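Local coordinates for protein type-iv like pilin ttha1219 (PDB 5G24) that is a type IV-like pilin of the cell outer membrane and is probably a subunit that assembles into pilus-like filaments, at the interface of chains A and B. Coordinates in Å, arbitrary orientation; residue numbers count along the deposited sequence, not the author numbering. Chains: chain A/B, Type-iv like pilin ttha1219.

The interface of chains A and B. Residues chain A 54-55, 58; chain B 55, 59, 96, 109.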
# COMPACT_ATOMS: atom_id res chain seq x y z
N THR A 54 -4.18 -2.05 -2.09
CA THR A 54 -3.82 -0.68 -2.46
C THR A 54 -2.43 -0.68 -3.11
O THR A 54 -2.21 -0.01 -4.08
CB THR A 54 -3.81 0.19 -1.26
OG1 THR A 54 -5.05 0.12 -0.62
CG2 THR A 54 -3.51 1.67 -1.59
N VAL A 55 -1.49 -1.43 -2.53
CA VAL A 55 -0.16 -1.55 -3.08
C VAL A 55 -0.18 -2.10 -4.51
O VAL A 55 0.34 -1.47 -5.43
CB VAL A 55 0.75 -2.40 -2.18
CG1 VAL A 55 2.11 -2.65 -2.84
CG2 VAL A 55 1.00 -1.69 -0.86
N ARG A 58 -2.16 0.44 -7.12
CA ARG A 58 -1.37 1.60 -7.56
C ARG A 58 -0.25 1.20 -8.51
O ARG A 58 0.06 1.91 -9.41
CB ARG A 58 -0.84 2.36 -6.34
CG ARG A 58 -1.93 3.08 -5.56
CD ARG A 58 -1.31 3.98 -4.49
NE ARG A 58 -2.27 4.40 -3.43
CZ ARG A 58 -1.88 4.83 -2.22
NH1 ARG A 58 -0.55 4.88 -1.87
NH2 ARG A 58 -2.84 5.22 -1.34
N VAL B 55 2.42 2.33 1.12
CA VAL B 55 1.25 3.09 0.77
C VAL B 55 1.49 4.59 1.01
O VAL B 55 1.27 5.39 0.11
CB VAL B 55 -0.02 2.60 1.54
CG1 VAL B 55 -1.20 3.50 1.30
CG2 VAL B 55 -0.38 1.15 1.12
N GLU B 59 2.17 7.79 -1.95
CA GLU B 59 1.27 8.92 -1.90
C GLU B 59 2.05 10.27 -1.64
O GLU B 59 1.89 11.29 -2.33
CB GLU B 59 0.23 8.59 -0.82
CG GLU B 59 -0.96 9.50 -0.65
CD GLU B 59 -2.08 9.30 -1.68
OE1 GLU B 59 -2.06 8.35 -2.53
OE2 GLU B 59 -2.99 10.14 -1.63
N ILE B 96 -5.51 7.25 -8.02
CA ILE B 96 -6.55 8.19 -7.46
C ILE B 96 -7.19 9.09 -8.56
O ILE B 96 -8.36 9.45 -8.48
CB ILE B 96 -6.00 9.17 -6.38
CG1 ILE B 96 -4.60 8.83 -5.81
CG2 ILE B 96 -7.01 9.35 -5.24
CD1 ILE B 96 -4.47 7.52 -5.05
N TYR B 109 -3.14 12.09 6.59
CA TYR B 109 -2.99 11.00 7.56
C TYR B 109 -2.82 11.49 8.99
O TYR B 109 -2.09 12.49 9.24
CB TYR B 109 -1.72 10.19 7.25
CG TYR B 109 -1.72 9.56 5.91
CD1 TYR B 109 -2.40 8.39 5.70
CD2 TYR B 109 -1.06 10.16 4.81
CE1 TYR B 109 -2.39 7.75 4.45
CE2 TYR B 109 -1.06 9.56 3.55
CZ TYR B 109 -1.73 8.31 3.39
OH TYR B 109 -1.74 7.68 2.17
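A:Arg58 reaches across from its helix to B:Val55 and B:Glu59 and carries most of chain A's share of this patch. CG stands anti to the carbonyl carbon (chi1 -70°), and the chain then runs extended to NE. This carries the guanidinium over to the other helix. A:Arg58 NH1 donates to the backbone O of B:Val55 at 2.7 Å. The carbonyl oxygen lies at the guanidinium edge, in its plane, while the donor is tilted 21° from the carbonyl plane. The bond is bent, with 140° at the hydrogen.

The two guanidinium faces meet different groups. A:Thr54 CG2, the methyl of its own chain, caps one face near the rim. B:Glu59 OE1 lies over the opposite face, also toward the rim. B:Glu59 OE1 is 3.4 Å from A:Arg58 NH2, a salt bridge made from above the guanidinium plane. The carboxylate and guanidinium planes are inclined to each other. The in-plane bond to the B:Val55 carbonyl probably limits the turning of the guanidinium.

The tight part pairs that hydrogen bond with close packing of the B:Val55 methyls. B:Val55 CG1 packs 3.8 Å from A:Arg58 CZ. The other methyl, B:Val55 CG2, meets A:Val55 CG2 at 3.7 Å, so like residues face each other across the two-fold interface. A:Thr54 CG2 sits more loosely against both methyls of B:Val55.

Contact thins toward B:Ile96 and B:Tyr109. B:Ile96 CD1 comes to 4.1 Å from A:Arg58 NE, but this loop residue is poorly ordered. The phenol OH of B:Tyr109 stays 4.4 Å from A:Arg58 NH2 and makes little contact.

A twin exists with the chains exchanged. This pairing may not be the biological one. Strand 104-112 of chain B brings in the tyrosine. The site lies near the C-terminal ends of helices 35-61 of chain A and 40-61 of chain B, which run side by side between the two beta-rich domains.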